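Local coordinates for protein formate-dependent phosphoribosylglycinamide formyltransferase (Mycobacterium tuberculosis H37Rv, PDB 6KHR) that belongs to the ATP-grasp family of enzymes, joining an N-terminal parallel-sheet domain to the ATP-grasp fold in an assembly of two identical subunits, at residues A[76-81]-A[99-104]; A[145-150]-A[218-223]; A[234-239]-A[335-340]; A[375-380]-A[403-408]. One frame throughout, in Å; residues are numbered along the deposited sequence.

Contact 1 of 4, residues A[76-81]-A[99-104]; sequences TDAEEL and AVSVDA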
loop_
_atom_site.group_PDB
_atom_site.type_symbol
_atom_site.label_atom_id
_atom_site.label_comp_id
_atom_site.label_asym_id
_atom_site.label_seq_id
_atom_site.Cartn_x
_atom_site.Cartn_y
_atom_site.Cartn_z
ATOM N N THR A 76 -21.311 7.440 -18.307
ATOM C CA THR A 76 -22.417 6.773 -18.991
ATOM C C THR A 76 -22.955 7.603 -20.150
ATOM O O THR A 76 -24.163 7.644 -20.379
ATOM C CB THR A 76 -23.518 6.476 -17.977
ATOM O OG1 THR A 76 -24.034 7.707 -17.462
ATOM C CG2 THR A 76 -22.973 5.660 -16.809
ATOM N N ASP A 77 -22.080 8.294 -20.877
ATOM C CA ASP A 77 -22.458 9.091 -22.041
ATOM C C ASP A 77 -21.417 8.830 -23.120
ATOM O O ASP A 77 -20.267 9.264 -22.990
ATOM C CB ASP A 77 -22.537 10.579 -21.702
ATOM C CG ASP A 77 -23.204 11.394 -22.793
ATOM O OD1 ASP A 77 -23.059 11.050 -23.987
ATOM O OD2 ASP A 77 -23.875 12.389 -22.454
ATOM N N ALA A 78 -21.824 8.132 -24.183
ATOM C CA ALA A 78 -20.853 7.642 -25.153
ATOM C C ALA A 78 -20.188 8.787 -25.902
ATOM O O ALA A 78 -18.994 8.717 -26.207
ATOM C CB ALA A 78 -21.524 6.673 -26.122
ATOM N N GLU A 79 -20.942 9.842 -26.204
ATOM C CA GLU A 79 -20.353 11.018 -26.835
ATOM C C GLU A 79 -19.428 11.747 -25.873
ATOM O O GLU A 79 -18.267 12.023 -26.202
ATOM C CB GLU A 79 -21.460 11.960 -27.316
ATOM C CG GLU A 79 -22.400 11.372 -28.356
ATOM C CD GLU A 79 -21.908 11.582 -29.781
ATOM O OE1 GLU A 79 -20.685 11.762 -29.959
ATOM O OE2 GLU A 79 -22.739 11.575 -30.718
ATOM N N GLU A 80 -19.933 12.065 -24.676
ATOM C CA GLU A 80 -19.176 12.864 -23.714
ATOM C C GLU A 80 -17.914 12.148 -23.258
ATOM O O GLU A 80 -16.861 12.777 -23.096
ATOM C CB GLU A 80 -20.053 13.200 -22.508
ATOM C CG GLU A 80 -20.539 14.640 -22.478
ATOM C CD GLU A 80 -20.653 15.200 -21.064
ATOM O OE1 GLU A 80 -20.411 14.446 -20.092
ATOM O OE2 GLU A 80 -20.978 16.401 -20.926
ATOM N N LEU A 81 -18.001 10.837 -23.027
ATOM C CA LEU A 81 -16.811 10.082 -22.652
ATOM C C LEU A 81 -15.799 10.051 -23.787
ATOM O O LEU A 81 -14.599 10.239 -23.567
ATOM C CB LEU A 81 -17.193 8.659 -22.243
ATOM C CG LEU A 81 -16.019 7.770 -21.839
ATOM C CD1 LEU A 81 -15.347 8.339 -20.595
ATOM C CD2 LEU A 81 -16.470 6.325 -21.629
ATOM N N ALA A 99 -20.287 1.579 -14.147
ATOM C CA ALA A 99 -21.081 2.642 -14.793
ATOM C C ALA A 99 -20.287 3.255 -15.943
ATOM O O ALA A 99 -19.857 4.386 -15.805
ATOM C CB ALA A 99 -21.384 3.694 -13.771
ATOM N N VAL A 100 -20.160 2.570 -17.069
ATOM C CA VAL A 100 -19.338 3.177 -18.143
ATOM C C VAL A 100 -19.984 2.884 -19.486
ATOM O O VAL A 100 -20.785 1.970 -19.553
ATOM C CB VAL A 100 -17.943 2.552 -18.095
ATOM C CG1 VAL A 100 -17.971 1.198 -18.755
ATOM C CG2 VAL A 100 -16.899 3.429 -18.745
ATOM N N SER A 101 -19.619 3.645 -20.510
ATOM C CA SER A 101 -20.162 3.377 -21.857
ATOM C C SER A 101 -19.282 2.329 -22.506
ATOM O O SER A 101 -18.158 2.642 -22.838
ATOM C CB SER A 101 -20.214 4.605 -22.712
ATOM O OG SER A 101 -20.117 4.264 -24.090
ATOM N N VAL A 102 -19.808 1.130 -22.667
ATOM C CA VAL A 102 -19.015 0.049 -23.302
ATOM C C VAL A 102 -18.901 0.398 -24.776
ATOM O O VAL A 102 -17.880 0.091 -25.375
ATOM C CB VAL A 102 -19.707 -1.300 -23.087
ATOM C CG1 VAL A 102 -19.254 -1.918 -21.787
ATOM C CG2 VAL A 102 -21.211 -1.119 -23.071
ATOM N N ASP A 103 -19.923 1.037 -25.326
ATOM C CA ASP A 103 -19.796 1.431 -26.727
ATOM C C ASP A 103 -18.701 2.477 -26.911
ATOM O O ASP A 103 -17.948 2.425 -27.891
ATOM C CB ASP A 103 -21.136 1.948 -27.258
ATOM C CG ASP A 103 -22.229 0.878 -27.243
ATOM O OD1 ASP A 103 -21.902 -0.324 -27.166
ATOM O OD2 ASP A 103 -23.420 1.247 -27.307
ATOM N N ALA A 104 -18.582 3.424 -25.976
ATOM C CA ALA A 104 -17.495 4.396 -26.061
ATOM C C ALA A 104 -16.137 3.711 -25.997
ATOM O O ALA A 104 -15.190 4.138 -26.667
ATOM C CB ALA A 104 -17.622 5.440 -24.955
#
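No aromatic ring or guanidinium takes part here; the flat side-chain groups are carboxylates, and none of them bonds to the opposite segment. The Asp77 side chain starts off away from 99-104, and its OD1 caps helix 78-88, accepting weak bonds from the backbone N of both Glu79 and Glu80. The carboxylate of Asp103 forms a salt bridge with Arg126 of helix 122-129.

Between the segments the contact is apolar. Leu81 is its reaching residue: with CG anti to the backbone N (chi1 180°), the CD2 branch comes to 3.6 Å from Ala104 CB and 4.1 Å from Val100 CG2, crossing the valine obliquely. Small residues let the helix starts approach, so that Ala78 CB stands 4.3 Å from Ala104 CB. At the outer end, Thr76 turns its methyl rather than its hydroxyl to the partner, CG2 lying 4.0 Å from Ala99 CB. Ser101 points toward 76-81, its CB 3.9 Å from Ala78 CA. It is also the second N-cap, OG accepting from Ala104 N, although the place of that oxygen is less sure. Asp and Ser suit these positions because a short acceptor can fold back onto N-H groups left over in a first helical turn.

Two capped helix starts, following strands 69-72 and 92-95 respectively, thus pack side by side, as in the alpha/beta layering of a Rossmann-like domain with strand order 3-2-1-4-5.

Contact 2 of 4, residues A[145-150]-A[218-223]; sequences PTAPFW and SVVEIE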
loop_
_atom_site.group_PDB
_atom_site.type_symbol
_atom_site.label_atom_id
_atom_site.label_comp_id
_atom_site.label_asym_id
_atom_site.label_seq_id
_atom_site.Cartn_x
_atom_site.Cartn_y
_atom_site.Cartn_z
ATOM N N PRO A 145 -18.366 -25.631 -14.776
ATOM C CA PRO A 145 -19.436 -26.132 -13.908
ATOM C C PRO A 145 -20.037 -24.998 -13.089
ATOM O O PRO A 145 -19.321 -24.213 -12.465
ATOM C CB PRO A 145 -18.711 -27.136 -13.002
ATOM C CG PRO A 145 -17.325 -26.535 -12.849
ATOM C CD PRO A 145 -17.034 -25.791 -14.153
ATOM N N THR A 146 -21.333 -24.888 -13.175
ATOM C CA THR A 146 -22.070 -23.891 -12.390
ATOM C C THR A 146 -23.229 -24.583 -11.697
ATOM O O THR A 146 -23.400 -25.769 -11.846
ATOM C CB THR A 146 -22.694 -22.834 -13.292
ATOM O OG1 THR A 146 -23.275 -23.512 -14.387
ATOM C CG2 THR A 146 -21.682 -21.904 -13.892
ATOM N N ALA A 147 -23.962 -23.824 -10.909
ATOM C CA ALA A 147 -25.189 -24.339 -10.291
ATOM C C ALA A 147 -26.235 -24.343 -11.393
ATOM O O ALA A 147 -26.200 -23.474 -12.226
ATOM C CB ALA A 147 -25.607 -23.427 -9.183
ATOM N N PRO A 148 -27.120 -25.340 -11.465
ATOM C CA PRO A 148 -28.137 -25.372 -12.496
ATOM C C PRO A 148 -28.949 -24.077 -12.556
ATOM O O PRO A 148 -29.428 -23.663 -11.575
ATOM C CB PRO A 148 -28.985 -26.535 -12.015
ATOM C CG PRO A 148 -27.987 -27.423 -11.389
ATOM C CD PRO A 148 -27.135 -26.479 -10.600
ATOM N N PHE A 149 -29.072 -23.499 -13.740
ATOM C CA PHE A 149 -29.784 -22.215 -13.839
ATOM C C PHE A 149 -30.603 -22.151 -15.115
ATOM O O PHE A 149 -30.274 -22.791 -16.073
ATOM C CB PHE A 149 -28.773 -21.083 -13.842
ATOM C CG PHE A 149 -27.951 -21.045 -15.091
ATOM C CD1 PHE A 149 -26.767 -21.743 -15.177
ATOM C CD2 PHE A 149 -28.366 -20.320 -16.187
ATOM C CE1 PHE A 149 -26.009 -21.712 -16.331
ATOM C CE2 PHE A 149 -27.609 -20.293 -17.344
ATOM C CZ PHE A 149 -26.433 -20.990 -17.412
ATOM N N TRP A 150 -31.708 -21.429 -15.062
ATOM C CA TRP A 150 -32.603 -21.279 -16.229
ATOM C C TRP A 150 -33.035 -19.830 -16.349
ATOM O O TRP A 150 -33.248 -19.206 -15.344
ATOM C CB TRP A 150 -33.840 -22.158 -16.070
ATOM C CG TRP A 150 -33.535 -23.609 -15.967
ATOM C CD1 TRP A 150 -33.497 -24.507 -16.979
ATOM C CD2 TRP A 150 -33.165 -24.323 -14.786
ATOM N NE1 TRP A 150 -33.146 -25.733 -16.503
ATOM C CE2 TRP A 150 -32.917 -25.643 -15.167
ATOM C CE3 TRP A 150 -32.972 -23.963 -13.459
ATOM C CZ2 TRP A 150 -32.528 -26.612 -14.262
ATOM C CZ3 TRP A 150 -32.594 -24.918 -12.558
ATOM C CH2 TRP A 150 -32.378 -26.224 -12.958
ATOM N N SER A 218 -31.027 -23.406 -9.274
ATOM C CA SER A 218 -31.102 -24.449 -8.265
ATOM C C SER A 218 -30.071 -24.174 -7.184
ATOM O O SER A 218 -28.964 -23.705 -7.467
ATOM C CB SER A 218 -30.868 -25.824 -8.883
ATOM O OG SER A 218 -32.076 -26.342 -9.401
ATOM N N VAL A 219 -30.444 -24.458 -5.940
ATOM C CA VAL A 219 -29.611 -24.134 -4.793
ATOM C C VAL A 219 -28.781 -25.345 -4.404
ATOM O O VAL A 219 -29.300 -26.463 -4.278
ATOM C CB VAL A 219 -30.463 -23.661 -3.618
ATOM C CG1 VAL A 219 -29.562 -23.161 -2.505
ATOM C CG2 VAL A 219 -31.359 -22.583 -4.087
ATOM N N VAL A 220 -27.487 -25.115 -4.211
ATOM C CA VAL A 220 -26.522 -26.164 -3.929
ATOM C C VAL A 220 -25.877 -25.886 -2.582
ATOM O O VAL A 220 -25.770 -24.739 -2.143
ATOM C CB VAL A 220 -25.442 -26.268 -5.028
ATOM C CG1 VAL A 220 -24.923 -27.692 -5.113
ATOM C CG2 VAL A 220 -25.983 -25.794 -6.369
ATOM N N GLU A 221 -25.444 -26.949 -1.924
ATOM C CA GLU A 221 -24.774 -26.789 -0.645
ATOM C C GLU A 221 -23.390 -26.193 -0.865
ATOM O O GLU A 221 -22.682 -26.557 -1.810
ATOM C CB GLU A 221 -24.680 -28.131 0.070
ATOM C CG GLU A 221 -24.276 -28.020 1.516
ATOM C CD GLU A 221 -24.015 -29.378 2.138
ATOM O OE1 GLU A 221 -23.620 -30.301 1.388
ATOM O OE2 GLU A 221 -24.211 -29.519 3.368
ATOM N N ILE A 222 -23.013 -25.252 -0.005
ATOM C CA ILE A 222 -21.766 -24.517 -0.152
ATOM C C ILE A 222 -21.050 -24.467 1.189
ATOM O O ILE A 222 -21.665 -24.191 2.223
ATOM C CB ILE A 222 -21.999 -23.096 -0.698
ATOM C CG1 ILE A 222 -22.673 -23.174 -2.059
ATOM C CG2 ILE A 222 -20.679 -22.343 -0.845
ATOM C CD1 ILE A 222 -23.217 -21.868 -2.522
ATOM N N GLU A 223 -19.759 -24.770 1.169
ATOM C CA GLU A 223 -18.870 -24.597 2.316
ATOM C C GLU A 223 -18.325 -23.169 2.297
ATOM O O GLU A 223 -18.653 -22.354 3.164
ATOM C CB GLU A 223 -17.740 -25.621 2.229
ATOM C CG GLU A 223 -17.361 -26.399 3.452
ATOM C CD GLU A 223 -16.316 -27.455 3.104
ATOM O OE1 GLU A 223 -15.181 -27.400 3.618
ATOM O OE2 GLU A 223 -16.626 -28.338 2.285
#
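Ser218 carries most of the tight part of this contact and meets 145-150 with its backbone and side chain together. Its N donates to Pro148 O at 2.8 Å, a fairly straight bond that arrives nearly along the C=O axis (C=O...donor angle 162°). The bond continues the pairing of Trp150 with Ala216 by one more step past the strand, but Pro148, lacking an N-H, cannot return it. Proline still suits the place, since its ring offers an apolar surface: Ser218 CB settles 3.7 Å from Pro148 CB. The serine OG, anti to the carbonyl carbon (chi1 -85°), is directed to the indole of Trp150 and lies in plane at its edge, 3.5 Å from CZ3. Trp150 also packs on Val161, His164 and Ala165 of helix 155-165. Serine suits the place by being compact: its CB packs on the proline while its OG reaches the indole edge. Equally close is the buried Ala147, whose CB meets Val220 CG2 at 3.7 Å.

The grip loosens at the exposed margin, where Pro148 CD is 4.4 Å from that same Val220 CG2. Beyond Val220 the two segments separate: Glu221, exposed and poorly ordered, has its OE1 hydrogen-bonded to Asn297, and Glu223 pairs through its backbone with Ile296.

The contact therefore marks the end of the pairing of antiparallel strands 149-152 and 214-217, where the chain leaves a small sheet for the large one, which it enters at strand 224-235, consistent with the two-part alpha+beta architecture of the ATP-grasp fold.

Contact 3 of 4, residues A[234-239]-A[335-340]; sequences QGPNGP and GLAVDT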
loop_
_atom_site.group_PDB
_atom_site.type_symbol
_atom_site.label_atom_id
_atom_site.label_comp_id
_atom_site.label_asym_id
_atom_site.label_seq_id
_atom_site.Cartn_x
_atom_site.Cartn_y
_atom_site.Cartn_z
ATOM N N GLN A 234 2.723 -9.059 -18.817
ATOM C CA GLN A 234 3.911 -9.472 -19.534
ATOM C C GLN A 234 5.065 -9.483 -18.539
ATOM O O GLN A 234 5.125 -8.644 -17.635
ATOM C CB GLN A 234 4.191 -8.536 -20.721
ATOM C CG GLN A 234 3.962 -9.178 -22.122
ATOM C CD GLN A 234 2.487 -9.293 -22.534
ATOM O OE1 GLN A 234 1.923 -10.391 -22.592
ATOM N NE2 GLN A 234 1.870 -8.158 -22.845
ATOM N N GLY A 235 5.934 -10.477 -18.662
ATOM C CA GLY A 235 7.172 -10.479 -17.918
ATOM C C GLY A 235 8.291 -9.978 -18.806
ATOM O O GLY A 235 8.050 -9.515 -19.928
ATOM N N PRO A 236 9.539 -10.059 -18.335
ATOM C CA PRO A 236 10.669 -9.806 -19.237
ATOM C C PRO A 236 10.814 -10.859 -20.336
ATOM O O PRO A 236 11.688 -10.700 -21.198
ATOM C CB PRO A 236 11.878 -9.804 -18.286
ATOM C CG PRO A 236 11.445 -10.630 -17.129
ATOM C CD PRO A 236 9.981 -10.346 -16.961
ATOM N N ASN A 237 9.964 -11.905 -20.340
ATOM C CA ASN A 237 9.964 -12.976 -21.335
ATOM C C ASN A 237 8.579 -13.194 -21.940
ATOM O O ASN A 237 8.271 -14.284 -22.437
ATOM C CB ASN A 237 10.478 -14.281 -20.725
ATOM C CG ASN A 237 10.785 -15.331 -21.770
ATOM O OD1 ASN A 237 10.000 -16.263 -21.982
ATOM N ND2 ASN A 237 11.927 -15.183 -22.440
ATOM N N GLY A 238 7.720 -12.180 -21.899
ATOM C CA GLY A 238 6.419 -12.267 -22.522
ATOM C C GLY A 238 5.278 -12.486 -21.545
ATOM O O GLY A 238 5.314 -12.050 -20.384
ATOM N N PRO A 239 4.247 -13.197 -21.999
ATOM C CA PRO A 239 3.014 -13.296 -21.211
ATOM C C PRO A 239 3.220 -14.065 -19.917
ATOM O O PRO A 239 3.938 -15.069 -19.869
ATOM C CB PRO A 239 2.046 -14.029 -22.146
ATOM C CG PRO A 239 2.684 -13.969 -23.498
ATOM C CD PRO A 239 4.155 -13.950 -23.257
ATOM N N GLY A 335 2.232 -3.644 -18.032
ATOM C CA GLY A 335 2.920 -4.741 -18.705
ATOM C C GLY A 335 4.227 -5.138 -18.064
ATOM O O GLY A 335 5.183 -5.486 -18.766
ATOM N N LEU A 336 4.295 -5.096 -16.746
ATOM C CA LEU A 336 5.497 -5.439 -16.012
ATOM C C LEU A 336 5.330 -6.790 -15.312
ATOM O O LEU A 336 4.217 -7.291 -15.127
ATOM C CB LEU A 336 5.819 -4.333 -14.996
ATOM C CG LEU A 336 5.906 -2.931 -15.613
ATOM C CD1 LEU A 336 5.898 -1.841 -14.537
ATOM C CD2 LEU A 336 7.146 -2.807 -16.498
ATOM N N ALA A 337 6.461 -7.366 -14.909
ATOM C CA ALA A 337 6.477 -8.657 -14.235
ATOM C C ALA A 337 5.781 -8.599 -12.880
ATOM O O ALA A 337 5.761 -7.564 -12.203
ATOM C CB ALA A 337 7.914 -9.137 -14.050
ATOM N N VAL A 338 5.204 -9.735 -12.486
ATOM C CA VAL A 338 4.536 -9.860 -11.198
ATOM C C VAL A 338 4.865 -11.212 -10.586
ATOM O O VAL A 338 5.328 -12.133 -11.256
ATOM C CB VAL A 338 3.001 -9.698 -11.296
ATOM C CG1 VAL A 338 2.618 -8.281 -11.676
ATOM C CG2 VAL A 338 2.415 -10.695 -12.274
ATOM N N ASP A 339 4.632 -11.305 -9.281
ATOM C CA ASP A 339 4.601 -12.563 -8.558
ATOM C C ASP A 339 3.406 -12.496 -7.624
ATOM O O ASP A 339 2.804 -11.436 -7.449
ATOM C CB ASP A 339 5.906 -12.833 -7.784
ATOM C CG ASP A 339 6.158 -11.826 -6.637
ATOM O OD1 ASP A 339 5.339 -11.745 -5.694
ATOM O OD2 ASP A 339 7.202 -11.128 -6.665
ATOM N N THR A 340 3.077 -13.631 -7.008
ATOM C CA THR A 340 1.935 -13.731 -6.116
ATOM C C THR A 340 2.342 -14.257 -4.742
ATOM O O THR A 340 1.525 -14.838 -4.031
ATOM C CB THR A 340 0.827 -14.593 -6.732
ATOM O OG1 THR A 340 1.337 -15.891 -7.094
ATOM C CG2 THR A 340 0.238 -13.908 -7.955
#
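Gln234 enters the contact at the end of strand 224-235, its CB 3.8 Å from Gly335 O. Its chain bends at chi2 (77°) and carries the amide away from 335-340, so the aliphatic root does the packing. Its carbonyl O faces the backbone of 335-337 without bonding to Ala337 N, the angle being poor. Gly235 comes next, buried, with its CA 4.2 Å from Ala337 CB. Glycine suits this place because a side chain here would run into the ring of Pro236. It also opens a type I turn that closes a tight hairpin: Gly235 N donates to Gly238 O, and Gly238 N returns a weak bond to Gly235 O. Pro236, whose fixed phi suits the second place of such a turn, presses CD on Ala337 CB at 3.8 Å. Asn237, exposed, completes the tip of the turn, and Gly238 has a positive phi (104°) with backbone angles that call for glycine.

The opposite segment begins with another glycine: Gly335, also at positive phi, ends helix 325-334 in a Schellman motif and turns the chain toward the hairpin. Leu336 O accepts from Ser233 OG. Leu375 of the second subunit packs on Leu336 and Ala337, and Gly376 of that subunit on Pro236. The hairpin joining strands 224-235 and 238-252 thus lies against the loop leaving helix 325-334, while Val338 packs back on Leu328 of this helix and on Glu242 of strand 238-252.

Contact 4 of 4, residues A[375-380]-A[403-408]; sequences LGVPES and RERARE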
loop_
_atom_site.group_PDB
_atom_site.type_symbol
_atom_site.label_atom_id
_atom_site.label_comp_id
_atom_site.label_asym_id
_atom_site.label_seq_id
_atom_site.Cartn_x
_atom_site.Cartn_y
_atom_site.Cartn_z
ATOM N N LEU A 375 -5.890 -0.085 16.862
ATOM C CA LEU A 375 -4.476 -0.379 16.545
ATOM C C LEU A 375 -3.739 -0.975 17.734
ATOM O O LEU A 375 -2.593 -1.221 17.625
ATOM C CB LEU A 375 -3.796 0.905 16.093
ATOM C CG LEU A 375 -3.646 1.113 14.598
ATOM C CD1 LEU A 375 -4.357 0.049 13.816
ATOM C CD2 LEU A 375 -4.153 2.467 14.226
ATOM N N GLY A 376 -4.419 -1.229 18.823
ATOM C CA GLY A 376 -3.790 -1.877 19.974
ATOM C C GLY A 376 -3.731 -3.365 19.765
ATOM O O GLY A 376 -2.943 -3.997 20.417
ATOM N N VAL A 377 -4.573 -3.879 18.885
ATOM C CA VAL A 377 -4.608 -5.300 18.478
ATOM C C VAL A 377 -3.342 -5.615 17.704
ATOM O O VAL A 377 -3.062 -4.941 16.766
ATOM C CB VAL A 377 -5.833 -5.522 17.590
ATOM C CG1 VAL A 377 -5.787 -6.843 16.870
ATOM C CG2 VAL A 377 -7.116 -5.358 18.352
ATOM N N PRO A 378 -2.574 -6.643 18.081
ATOM C CA PRO A 378 -1.360 -7.002 17.368
ATOM C C PRO A 378 -1.472 -7.324 15.872
ATOM O O PRO A 378 -2.397 -7.905 15.461
ATOM C CB PRO A 378 -0.835 -8.224 18.105
ATOM C CG PRO A 378 -1.961 -8.667 18.966
ATOM C CD PRO A 378 -2.793 -7.449 19.255
ATOM N N GLU A 379 -0.496 -6.837 15.106
ATOM C CA GLU A 379 -0.307 -7.000 13.646
ATOM C C GLU A 379 -1.492 -6.420 12.899
ATOM O O GLU A 379 -1.801 -6.903 11.872
ATOM C CB GLU A 379 -0.105 -8.463 13.280
ATOM C CG GLU A 379 1.292 -8.997 13.447
ATOM C CD GLU A 379 1.508 -10.424 12.978
ATOM O OE1 GLU A 379 1.632 -10.652 11.781
ATOM O OE2 GLU A 379 1.582 -11.299 13.818
ATOM N N SER A 380 -2.056 -5.350 13.394
ATOM C CA SER A 380 -3.259 -4.787 12.775
ATOM C C SER A 380 -2.966 -3.546 11.943
ATOM O O SER A 380 -1.958 -2.932 12.107
ATOM C CB SER A 380 -4.290 -4.547 13.817
ATOM O OG SER A 380 -3.882 -3.595 14.760
ATOM N N ARG A 403 -8.268 -13.802 11.643
ATOM C CA ARG A 403 -9.677 -13.413 11.624
ATOM C C ARG A 403 -10.133 -12.881 12.976
ATOM O O ARG A 403 -10.901 -11.911 13.037
ATOM C CB ARG A 403 -10.552 -14.586 11.185
ATOM C CG ARG A 403 -10.351 -14.948 9.740
ATOM C CD ARG A 403 -11.123 -16.161 9.361
ATOM N NE ARG A 403 -12.557 -15.911 9.454
ATOM C CZ ARG A 403 -13.487 -16.828 9.208
ATOM N NH1 ARG A 403 -13.140 -18.057 8.855
ATOM N NH2 ARG A 403 -14.764 -16.517 9.322
ATOM N N GLU A 404 -9.653 -13.478 14.074
ATOM C CA GLU A 404 -10.064 -13.002 15.390
ATOM C C GLU A 404 -9.544 -11.587 15.656
ATOM O O GLU A 404 -10.269 -10.743 16.192
ATOM C CB GLU A 404 -9.594 -13.973 16.464
ATOM C CG GLU A 404 -10.335 -13.826 17.793
ATOM C CD GLU A 404 -9.529 -13.085 18.849
ATOM O OE1 GLU A 404 -9.943 -13.105 20.033
ATOM O OE2 GLU A 404 -8.483 -12.487 18.504
ATOM N N ARG A 405 -8.304 -11.303 15.256
ATOM C CA ARG A 405 -7.761 -9.955 15.410
ATOM C C ARG A 405 -8.525 -8.946 14.572
ATOM O O ARG A 405 -8.757 -7.809 15.017
ATOM C CB ARG A 405 -6.294 -9.933 15.011
ATOM C CG ARG A 405 -5.439 -10.813 15.802
ATOM C CD ARG A 405 -4.079 -10.982 15.163
ATOM N NE ARG A 405 -3.143 -11.367 16.207
ATOM C CZ ARG A 405 -1.853 -11.596 16.024
ATOM N NH1 ARG A 405 -1.327 -11.463 14.821
ATOM N NH2 ARG A 405 -1.091 -11.937 17.053
ATOM N N ALA A 406 -8.886 -9.322 13.338
ATOM C CA ALA A 406 -9.588 -8.386 12.466
ATOM C C ALA A 406 -10.976 -8.097 13.000
ATOM O O ALA A 406 -11.444 -6.955 12.940
ATOM C CB ALA A 406 -9.654 -8.915 11.036
ATOM N N ARG A 407 -11.641 -9.105 13.561
ATOM C CA ARG A 407 -12.942 -8.834 14.152
ATOM C C ARG A 407 -12.782 -7.913 15.363
ATOM O O ARG A 407 -13.624 -7.038 15.594
ATOM C CB ARG A 407 -13.622 -10.158 14.480
ATOM C CG ARG A 407 -14.838 -10.092 15.347
ATOM C CD ARG A 407 -14.790 -11.217 16.367
ATOM N NE ARG A 407 -15.509 -12.402 15.916
ATOM C CZ ARG A 407 -16.762 -12.687 16.265
ATOM N NH1 ARG A 407 -17.428 -11.876 17.079
ATOM N NH2 ARG A 407 -17.349 -13.787 15.806
ATOM N N GLU A 408 -11.671 -8.045 16.102
ATOM C CA GLU A 408 -11.405 -7.132 17.204
ATOM C C GLU A 408 -11.168 -5.716 16.689
ATOM O O GLU A 408 -11.826 -4.771 17.134
ATOM C CB GLU A 408 -10.222 -7.634 18.031
ATOM C CG GLU A 408 -10.633 -8.346 19.322
ATOM C CD GLU A 408 -9.533 -9.225 19.925
ATOM O OE1 GLU A 408 -8.516 -9.500 19.245
ATOM O OE2 GLU A 408 -9.686 -9.647 21.093
#
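A salt bridge ties Glu379, in a type II beta turn from Val377 to Ser380, to Arg405 of helix 399-413, with Glu379 OE2 3.1 Å from Arg405 NH1 and an N-H...O angle of 155°. The carboxylate oxygen lies near the guanidinium plane, at its edge, whereas NH1 meets OE2 from above the carboxylate plane; the two flat groups stand 71° apart. Both partners are also anchored to Thr395: NH1 donates to its carbonyl O, and Glu379 OE1 bonds to its OG1. This shared neighbour should limit the rotation of both groups.

The turn leads into strand 380-384 at the edge of the eight-stranded antiparallel sheet. Proline suits its second position, and Glu379 takes the third at positive phi (61°). Ser380 OG donates to Val377 O at 2.6 Å, bracing the turn from within. Ser380 O in turn accepts from Arg331 of the second subunit.

Arg405, extended from CG to NE, crosses Pro378 at about a right angle. Pro378 O sits 3.3 Å above one guanidinium face, offset toward its rim, while Pro378 CB is 3.9 Å from Arg405 NH2. Arginine serves doubly, with a charged tip for the glutamate and an aliphatic stem for the turn. Val377 straddles residues one turn apart on the helix: CG2 comes to 3.9 Å from Glu408 CB, and CG1, anti to the backbone N, rests 3.6 Å from Arg405 CB.

How the contacts relate
The four contacts follow one another along the chain without overlap. Contact 1 belongs to the N-terminal parallel sheet, 31 Å or more between centres from the others. The remaining three border the eight-stranded antiparallel sheet: contact 2 leads into strand 224-235, contact 3 sits on the hairpin at the far end of that strand, and contact 4 joins the turn before edge strand 380-384 to helix 399-413. Contacts 1 and 4 lie on opposite sides of the chain's centre, their own centres 42 Å apart, whereas contacts 2 and 4 approach to about 9 Å at their nearest atoms. Contacts 3 and 4 both touch the second subunit, so loops beside the large sheet take part in the dimer interface.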